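Local coordinates for protein putative SAM-dependent O-methyltranferase (Podospora anserina, PDB 4YMH) that binds S-adenosylmethionine and its product S-adenosyl-L-homocysteine and probably transfers methyl groups to oxygen, as a member of the cation-dependent O-methyltransferase family, at residues E71-W83 with E98-F111. Sequence-based numbering, arbitrary orientation.
Sequences EIGCYSGYSALAW and EYSPKMIAASREAF. With SAH (S-adenosyl-L-homocysteine), chain E.
E98 reaches across to the type II' turn C74-G77, where its OE1 accepts a hydrogen bond from Y75 N at 2.9 Å, the N-H arriving from above the carboxylate plane (41° out of it), and a weak one from C74 N. E98 also accepts both ribose hydroxyls of SAH, O3' on OE1 and O2' on OE2, the latter at 2.9 Å. S100 N meets the anti lone pair of OE2; bonds on both oxygens together hold the carboxylate's rotation. This acidic residue at the end of strand 93-98, beside the glycine-bearing loop after strand 68-72, is the ribose-binding signature of class I Rossmann-like methyltransferases. Without the carboxylate, as with an alanine here, both ribose hydroxyls and the amides of Y75 and S100 would probably lose their acceptors.

Packing is tight at the turn, where S107, small and polar, brings OG within 2.8 Å of Y75 O. Turns at chi2 (-32°) and chi3 (-68°) fold the M103 side chain back, laying CE over one face of the Y75 ring, 3.6 Å from its centroid, a CH-pi contact that suits a flexible thioether; D44 takes the phenol OH. G77 has no side chain, and a CB there would come within 3.0 Å of F111 CE1. F111, from helix 101-114, packs its ring against helix 78-86, CZ lying 3.7 Å from A80 CB and CD1 meeting L81 CD2 at the ring's edge.

By contrast, P101, K102 and A105, on the outer side of helix 101-114, are exposed and stay clear of segment 71-83. Several neutral N-H and O-H donors thus converge on one buried carboxylate, which is consistent with an ionised E98 that holds the ribose diol against the turn.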
ATOM      1  N   GLU A  71      -1.211  13.482  12.980  1.00 21.63           N
ATOM      2  CA  GLU A  71      -1.156  13.962  11.610  1.00 24.99           C
ATOM      3  C   GLU A  71      -0.403  15.290  11.556  1.00 23.72           C
ATOM      4  O   GLU A  71      -0.643  16.184  12.362  1.00 24.68           O
ATOM      5  CB  GLU A  71      -2.576  14.104  11.068  1.00 33.44           C
ATOM      6  CG  GLU A  71      -2.751  15.113   9.980  1.00 38.12           C
ATOM      7  CD  GLU A  71      -4.150  15.099   9.418  1.00 35.21           C
ATOM      8  OE1 GLU A  71      -4.869  16.117   9.567  1.00 36.95           O
ATOM      9  OE2 GLU A  71      -4.524  14.069   8.823  1.00 31.48           O
ATOM     10  N   ILE A  72       0.537  15.412  10.629  1.00 23.99           N
ATOM     11  CA  ILE A  72       1.283  16.651  10.491  1.00 21.72           C
ATOM     12  C   ILE A  72       0.865  17.274   9.163  1.00 25.72           C
ATOM     13  O   ILE A  72       1.124  16.702   8.099  1.00 24.06           O
ATOM     14  CB  ILE A  72       2.806  16.419  10.550  1.00 25.87           C
ATOM     15  CG1 ILE A  72       3.171  15.563  11.769  1.00 23.93           C
ATOM     16  CG2 ILE A  72       3.545  17.750  10.597  1.00 28.55           C
ATOM     17  CD1 ILE A  72       4.675  15.301  11.928  1.00 25.03           C
ATOM     18  N   GLY A  73       0.181  18.421   9.239  1.00 27.81           N
ATOM     19  CA  GLY A  73      -0.338  19.107   8.066  1.00 25.59           C
ATOM     20  C   GLY A  73      -1.832  18.861   7.925  1.00 27.04           C
ATOM     21  O   GLY A  73      -2.256  17.880   7.319  1.00 28.13           O
ATOM     22  N   CYS A  74      -2.640  19.761   8.481  1.00 24.02           N
ATOM     23  CA  CYS A  74      -4.090  19.553   8.526  1.00 25.14           C
ATOM     24  C   CYS A  74      -4.799  20.056   7.264  1.00 27.49           C
ATOM     25  O   CYS A  74      -5.766  19.437   6.810  1.00 25.77           O
ATOM     26  CB  CYS A  74      -4.677  20.243   9.762  1.00 26.76           C
ATOM     27  SG  CYS A  74      -6.430  19.911  10.047  1.00 29.84           S
ATOM     28  N   TYR A  75      -4.283  21.150   6.692  1.00 26.70           N
ATOM     29  CA  TYR A  75      -4.949  21.905   5.617  1.00 28.90           C
ATOM     30  C   TYR A  75      -6.405  22.195   5.977  1.00 29.77           C
ATOM     31  O   TYR A  75      -6.659  22.949   6.916  1.00 28.07           O
ATOM     32  CB  TYR A  75      -4.864  21.166   4.281  1.00 30.20           C
ATOM     33  CG  TYR A  75      -5.248  22.027   3.099  1.00 32.44           C
ATOM     34  CD1 TYR A  75      -4.581  23.222   2.844  1.00 32.33           C
ATOM     35  CD2 TYR A  75      -6.275  21.651   2.236  1.00 28.56           C
ATOM     36  CE1 TYR A  75      -4.922  24.024   1.764  1.00 34.88           C
ATOM     37  CE2 TYR A  75      -6.630  22.456   1.151  1.00 29.09           C
ATOM     38  CZ  TYR A  75      -5.944  23.633   0.922  1.00 35.07           C
ATOM     39  OH  TYR A  75      -6.283  24.426  -0.149  1.00 39.48           O
ATOM     40  N   SER A  76      -7.359  21.601   5.259  1.00 26.57           N
ATOM     41  CA  SER A  76      -8.776  21.891   5.535  1.00 30.57           C
ATOM     42  C   SER A  76      -9.456  20.844   6.429  1.00 27.75           C
ATOM     43  O   SER A  76     -10.651  20.945   6.711  1.00 30.68           O
ATOM     44  CB  SER A  76      -9.563  22.028   4.231  1.00 33.53           C
ATOM     45  OG  SER A  76      -9.965  20.758   3.737  1.00 37.42           O
ATOM     46  N   GLY A  77      -8.696  19.856   6.888  1.00 23.63           N
ATOM     47  CA  GLY A  77      -9.218  18.840   7.786  1.00 22.87           C
ATOM     48  C   GLY A  77      -9.685  17.543   7.132  1.00 24.44           C
ATOM     49  O   GLY A  77     -10.188  16.651   7.814  1.00 23.73           O
ATOM     50  N   TYR A  78      -9.536  17.433   5.816  1.00 22.84           N
ATOM     51  CA  TYR A  78      -9.995  16.245   5.084  1.00 23.37           C
ATOM     52  C   TYR A  78      -9.398  14.937   5.600  1.00 24.87           C
ATOM     53  O   TYR A  78     -10.135  13.972   5.858  1.00 19.59           O
ATOM     54  CB  TYR A  78      -9.683  16.389   3.590  1.00 25.27           C
ATOM     55  CG  TYR A  78     -10.003  15.164   2.751  1.00 22.79           C
ATOM     56  CD1 TYR A  78     -11.321  14.769   2.534  1.00 25.08           C
ATOM     57  CD2 TYR A  78      -8.986  14.411   2.161  1.00 21.25           C
ATOM     58  CE1 TYR A  78     -11.615  13.655   1.763  1.00 24.98           C
ATOM     59  CE2 TYR A  78      -9.276  13.290   1.386  1.00 21.30           C
ATOM     60  CZ  TYR A  78     -10.593  12.921   1.192  1.00 22.72           C
ATOM     61  OH  TYR A  78     -10.907  11.812   0.424  1.00 23.57           O
ATOM     62  N   SER A  79      -8.075  14.887   5.755  1.00 23.70           N
ATOM     63  CA  SER A  79      -7.460  13.635   6.199  1.00 22.93           C
ATOM     64  C   SER A  79      -7.748  13.394   7.684  1.00 25.68           C
ATOM     65  O   SER A  79      -7.953  12.254   8.085  1.00 20.42           O
ATOM     66  CB  SER A  79      -5.947  13.593   5.907  1.00 25.88           C
ATOM     67  OG  SER A  79      -5.246  14.688   6.460  1.00 25.33           O
ATOM     68  N   ALA A  80      -7.810  14.453   8.493  1.00 22.78           N
ATOM     69  CA  ALA A  80      -8.234  14.288   9.889  1.00 24.49           C
ATOM     70  C   ALA A  80      -9.639  13.679   9.985  1.00 27.39           C
ATOM     71  O   ALA A  80      -9.886  12.809  10.825  1.00 28.38           O
ATOM     72  CB  ALA A  80      -8.190  15.632  10.635  1.00 26.24           C
ATOM     73  N   LEU A  81     -10.559  14.131   9.133  1.00 23.79           N
ATOM     74  CA  LEU A  81     -11.912  13.591   9.163  1.00 23.06           C
ATOM     75  C   LEU A  81     -11.947  12.157   8.620  1.00 25.14           C
ATOM     76  O   LEU A  81     -12.779  11.348   9.058  1.00 24.61           O
ATOM     77  CB  LEU A  81     -12.879  14.488   8.383  1.00 24.91           C
ATOM     78  CG  LEU A  81     -13.142  15.850   9.051  1.00 27.82           C
ATOM     79  CD1 LEU A  81     -13.899  16.798   8.117  1.00 29.97           C
ATOM     80  CD2 LEU A  81     -13.906  15.665  10.361  1.00 23.24           C
ATOM     81  N   ALA A  82     -11.053  11.840   7.682  1.00 25.95           N
ATOM     82  CA  ALA A  82     -10.929  10.447   7.241  1.00 24.45           C
ATOM     83  C   ALA A  82     -10.504   9.541   8.402  1.00 24.87           C
ATOM     84  O   ALA A  82     -11.118   8.495   8.636  1.00 26.60           O
ATOM     85  CB  ALA A  82      -9.938  10.318   6.081  1.00 18.23           C
ATOM     86  N   TRP A  83      -9.459   9.943   9.127  1.00 22.62           N
ATOM     87  CA  TRP A  83      -9.012   9.177  10.298  1.00 23.99           C
ATOM     88  C   TRP A  83     -10.128   9.037  11.332  1.00 26.50           C
ATOM     89  O   TRP A  83     -10.338   7.963  11.931  1.00 24.06           O
ATOM     90  CB  TRP A  83      -7.788   9.845  10.953  1.00 22.11           C
ATOM     91  CG  TRP A  83      -6.582  10.008  10.055  1.00 20.66           C
ATOM     92  CD1 TRP A  83      -5.884  11.162   9.828  1.00 24.46           C
ATOM     93  CD2 TRP A  83      -5.936   8.992   9.276  1.00 23.32           C
ATOM     94  NE1 TRP A  83      -4.852  10.928   8.953  1.00 23.32           N
ATOM     95  CE2 TRP A  83      -4.862   9.605   8.599  1.00 24.31           C
ATOM     96  CE3 TRP A  83      -6.162   7.622   9.084  1.00 20.59           C
ATOM     97  CZ2 TRP A  83      -4.015   8.895   7.743  1.00 20.48           C
ATOM     98  CZ3 TRP A  83      -5.327   6.924   8.236  1.00 23.69           C
ATOM     99  CH2 TRP A  83      -4.259   7.561   7.576  1.00 16.22           C
ATOM    100  N   GLU A  98      -1.007  22.082  12.572  1.00 29.36           N
ATOM    101  CA  GLU A  98      -1.153  22.997  11.436  1.00 28.84           C
ATOM    102  C   GLU A  98      -0.618  24.385  11.765  1.00 30.37           C
ATOM    103  O   GLU A  98      -0.802  24.858  12.885  1.00 33.70           O
ATOM    104  CB  GLU A  98      -2.630  23.081  11.014  1.00 28.46           C
ATOM    105  CG  GLU A  98      -2.926  24.134   9.950  1.00 30.36           C
ATOM    106  CD  GLU A  98      -2.210  23.876   8.625  1.00 32.59           C
ATOM    107  OE1 GLU A  98      -2.279  22.734   8.111  1.00 33.43           O
ATOM    108  OE2 GLU A  98      -1.581  24.822   8.088  1.00 32.25           O
ATOM    109  N   TYR A  99      -0.022  25.070  10.813  1.00 30.55           N
ATOM    110  CA  TYR A  99       0.489  26.416  11.078  1.00 35.82           C
ATOM    111  C   TYR A  99      -0.194  27.570  10.381  1.00 35.57           C
ATOM    112  O   TYR A  99      -0.049  28.675  10.774  1.00 38.31           O
ATOM    113  CB  TYR A  99       1.997  26.495  10.867  1.00 45.24           C
ATOM    114  CG  TYR A  99       2.455  26.783   9.481  1.00 58.14           C
ATOM    115  CD1 TYR A  99       3.575  27.559   9.256  1.00 68.60           C
ATOM    116  CD2 TYR A  99       1.820  26.247   8.395  1.00 60.86           C
ATOM    117  CE1 TYR A  99       4.034  27.785   7.983  1.00 75.87           C
ATOM    118  CE2 TYR A  99       2.257  26.486   7.120  1.00 66.39           C
ATOM    119  CZ  TYR A  99       3.358  27.251   6.913  1.00 74.85           C
ATOM    120  OH  TYR A  99       3.816  27.492   5.633  1.00 80.00           O
ATOM    121  N   SER A 100      -0.937  27.299   9.349  1.00 33.88           N
ATOM    122  CA  SER A 100      -1.568  28.399   8.611  1.00 36.37           C
ATOM    123  C   SER A 100      -2.862  28.889   9.265  1.00 34.03           C
ATOM    124  O   SER A 100      -3.820  28.128   9.369  1.00 32.67           O
ATOM    125  CB  SER A 100      -1.865  27.971   7.172  1.00 38.16           C
ATOM    126  OG  SER A 100      -2.792  28.855   6.565  1.00 41.60           O
ATOM    127  N   PRO A 101      -2.897  30.171   9.678  1.00 36.18           N
ATOM    128  CA  PRO A 101      -4.090  30.762  10.305  1.00 40.82           C
ATOM    129  C   PRO A 101      -5.362  30.522   9.486  1.00 43.03           C
ATOM    130  O   PRO A 101      -6.389  30.094  10.022  1.00 42.00           O
ATOM    131  CB  PRO A 101      -3.754  32.252  10.356  1.00 41.73           C
ATOM    132  CG  PRO A 101      -2.267  32.296  10.411  1.00 42.45           C
ATOM    133  CD  PRO A 101      -1.790  31.136   9.578  1.00 39.31           C
ATOM    134  N   LYS A 102      -5.275  30.793   8.188  1.00 44.01           N
ATOM    135  CA  LYS A 102      -6.372  30.552   7.260  1.00 42.60           C
ATOM    136  C   LYS A 102      -6.892  29.104   7.333  1.00 38.04           C
ATOM    137  O   LYS A 102      -8.113  28.865   7.449  1.00 37.48           O
ATOM    138  CB  LYS A 102      -5.908  30.899   5.846  1.00 45.27           C
ATOM    139  CG  LYS A 102      -6.787  30.414   4.716  1.00 51.79           C
ATOM    140  CD  LYS A 102      -6.207  30.839   3.368  1.00 60.02           C
ATOM    141  CE  LYS A 102      -4.765  30.351   3.208  1.00 64.15           C
ATOM    142  NZ  LYS A 102      -4.149  30.768   1.907  1.00 67.72           N
ATOM    143  N   MET A 103      -5.973  28.142   7.309  1.00 33.50           N
ATOM    144  CA  MET A 103      -6.378  26.730   7.293  1.00 35.42           C
ATOM    145  C   MET A 103      -6.825  26.255   8.672  1.00 35.53           C
ATOM    146  O   MET A 103      -7.677  25.389   8.776  1.00 31.91           O
ATOM    147  CB  MET A 103      -5.254  25.832   6.765  1.00 35.87           C
ATOM    148  CG  MET A 103      -4.867  26.120   5.313  1.00 38.88           C
ATOM    149  SD  MET A 103      -6.228  26.704   4.256  1.00 39.81           S
ATOM    150  CE  MET A 103      -7.283  25.243   4.161  1.00 36.14           C
ATOM    151  N   ILE A 104      -6.263  26.840   9.723  1.00 37.78           N
ATOM    152  CA  ILE A 104      -6.706  26.566  11.084  1.00 34.10           C
ATOM    153  C   ILE A 104      -8.171  26.999  11.285  1.00 33.51           C
ATOM    154  O   ILE A 104      -8.985  26.234  11.805  1.00 33.44           O
ATOM    155  CB  ILE A 104      -5.798  27.283  12.109  1.00 36.71           C
ATOM    156  CG1 ILE A 104      -4.444  26.566  12.209  1.00 35.14           C
ATOM    157  CG2 ILE A 104      -6.477  27.364  13.480  1.00 39.61           C
ATOM    158  CD1 ILE A 104      -3.378  27.393  12.880  1.00 37.18           C
ATOM    159  N   ALA A 105      -8.498  28.214  10.854  1.00 33.56           N
ATOM    160  CA  ALA A 105      -9.876  28.700  10.920  1.00 38.48           C
ATOM    161  C   ALA A 105     -10.810  27.783  10.124  1.00 38.07           C
ATOM    162  O   ALA A 105     -11.863  27.340  10.638  1.00 36.39           O
ATOM    163  CB  ALA A 105      -9.967  30.124  10.409  1.00 37.52           C
ATOM    164  N   ALA A 106     -10.412  27.492   8.882  1.00 34.77           N
ATOM    165  CA  ALA A 106     -11.173  26.570   8.034  1.00 36.22           C
ATOM    166  C   ALA A 106     -11.445  25.217   8.710  1.00 33.86           C
ATOM    167  O   ALA A 106     -12.572  24.718   8.709  1.00 34.60           O
ATOM    168  CB  ALA A 106     -10.438  26.344   6.708  1.00 32.88           C
ATOM    169  N   SER A 107     -10.397  24.625   9.269  1.00 31.36           N
ATOM    170  CA  SER A 107     -10.482  23.308   9.873  1.00 29.33           C
ATOM    171  C   SER A 107     -11.318  23.278  11.135  1.00 33.18           C
ATOM    172  O   SER A 107     -12.110  22.353  11.314  1.00 31.55           O
ATOM    173  CB  SER A 107      -9.084  22.778  10.181  1.00 31.19           C
ATOM    174  OG  SER A 107      -8.422  22.439   8.983  1.00 31.37           O
ATOM    175  N   ARG A 108     -11.119  24.248  12.024  1.00 29.25           N
ATOM    176  CA  ARG A 108     -11.929  24.312  13.240  1.00 30.15           C
ATOM    177  C   ARG A 108     -13.408  24.425  12.893  1.00 36.63           C
ATOM    178  O   ARG A 108     -14.250  23.715  13.466  1.00 33.16           O
ATOM    179  CB  ARG A 108     -11.502  25.479  14.127  1.00 31.61           C
ATOM    180  CG  ARG A 108     -10.087  25.337  14.653  1.00 33.96           C
ATOM    181  CD  ARG A 108      -9.827  26.269  15.836  1.00 37.75           C
ATOM    182  NE  ARG A 108      -8.450  26.144  16.303  1.00 41.78           N
ATOM    183  CZ  ARG A 108      -7.969  25.090  16.963  1.00 44.67           C
ATOM    184  NH1 ARG A 108      -8.752  24.055  17.240  1.00 44.67           N
ATOM    185  NH2 ARG A 108      -6.699  25.071  17.345  1.00 44.79           N
ATOM    186  N   GLU A 109     -13.724  25.302  11.943  1.00 37.25           N
ATOM    187  CA  GLU A 109     -15.116  25.406  11.517  1.00 39.97           C
ATOM    188  C   GLU A 109     -15.604  24.061  10.941  1.00 36.70           C
ATOM    189  O   GLU A 109     -16.699  23.594  11.279  1.00 35.70           O
ATOM    190  CB  GLU A 109     -15.289  26.541  10.505  1.00 49.90           C
ATOM    191  CG  GLU A 109     -16.553  26.479   9.679  1.00 60.52           C
ATOM    192  CD  GLU A 109     -16.665  27.635   8.695  1.00 73.88           C
ATOM    193  OE1 GLU A 109     -15.707  28.430   8.592  1.00 79.66           O
ATOM    194  OE2 GLU A 109     -17.714  27.753   8.025  1.00 76.87           O
ATOM    195  N   ALA A 110     -14.780  23.422  10.117  1.00 31.64           N
ATOM    196  CA  ALA A 110     -15.138  22.136   9.524  1.00 29.77           C
ATOM    197  C   ALA A 110     -15.427  21.051  10.573  1.00 33.07           C
ATOM    198  O   ALA A 110     -16.402  20.300  10.464  1.00 33.35           O
ATOM    199  CB  ALA A 110     -14.017  21.668   8.584  1.00 28.18           C
ATOM    200  N   PHE A 111     -14.559  20.970  11.575  1.00 29.09           N
ATOM    201  CA  PHE A 111     -14.683  19.984  12.629  1.00 27.53           C
ATOM    202  C   PHE A 111     -15.988  20.211  13.383  1.00 29.37           C
ATOM    203  O   PHE A 111     -16.731  19.256  13.645  1.00 30.41           O
ATOM    204  CB  PHE A 111     -13.488  20.046  13.588  1.00 27.16           C
ATOM    205  CG  PHE A 111     -12.179  19.614  12.971  1.00 30.12           C
ATOM    206  CD1 PHE A 111     -12.152  18.728  11.902  1.00 29.09           C
ATOM    207  CD2 PHE A 111     -10.980  20.108  13.455  1.00 27.33           C
ATOM    208  CE1 PHE A 111     -10.941  18.329  11.326  1.00 30.65           C
ATOM    209  CE2 PHE A 111      -9.764  19.722  12.892  1.00 27.45           C
ATOM    210  CZ  PHE A 111      -9.743  18.829  11.823  1.00 29.08           C
TER
HETATM  211  N   SAH E1001      -3.374  16.457   5.004  1.00 31.95           N
HETATM  212  CA  SAH E1001      -4.205  17.289   4.180  1.00 35.69           C
HETATM  213  CB  SAH E1001      -3.374  18.216   3.298  1.00 32.83           C
HETATM  214  CG  SAH E1001      -2.132  18.846   3.921  1.00 29.14           C
HETATM  215  SD  SAH E1001      -1.409  20.012   2.828  1.00 31.51           S
HETATM  216  C   SAH E1001      -5.099  16.461   3.297  1.00 35.76           C
HETATM  217  O   SAH E1001      -6.103  16.947   2.833  1.00 30.25           O
HETATM  218  OXT SAH E1001      -4.788  15.304   3.054  1.00 36.11           O
HETATM  219  C5' SAH E1001      -0.089  20.508   3.856  1.00 30.17           C
HETATM  220  C4' SAH E1001      -0.495  21.385   5.030  1.00 30.11           C
HETATM  221  O4' SAH E1001       0.615  21.560   5.891  1.00 33.68           O
HETATM  222  C3' SAH E1001      -0.906  22.776   4.610  1.00 32.92           C
HETATM  223  O3' SAH E1001      -2.173  23.104   5.127  1.00 33.00           O
HETATM  224  C2' SAH E1001       0.150  23.677   5.197  1.00 31.31           C
HETATM  225  O2' SAH E1001      -0.322  24.943   5.534  1.00 28.94           O
HETATM  226  C1' SAH E1001       0.676  22.881   6.366  1.00 32.84           C
HETATM  227  N9  SAH E1001       2.062  23.210   6.729  1.00 33.36           N
HETATM  228  C8  SAH E1001       3.061  23.519   5.922  1.00 32.96           C
HETATM  229  N7  SAH E1001       4.168  23.746   6.608  1.00 28.91           N
HETATM  230  C5  SAH E1001       3.885  23.575   7.876  1.00 30.80           C
HETATM  231  C6  SAH E1001       4.611  23.648   9.142  1.00 30.09           C
HETATM  232  N6  SAH E1001       5.885  23.970   9.123  1.00 32.24           N
HETATM  233  N1  SAH E1001       3.965  23.381  10.274  1.00 29.65           N
HETATM  234  C2  SAH E1001       2.680  23.045  10.253  1.00 29.99           C
HETATM  235  N3  SAH E1001       1.958  22.951   9.152  1.00 28.46           N
HETATM  236  C4  SAH E1001       2.499  23.202   7.955  1.00 31.11           C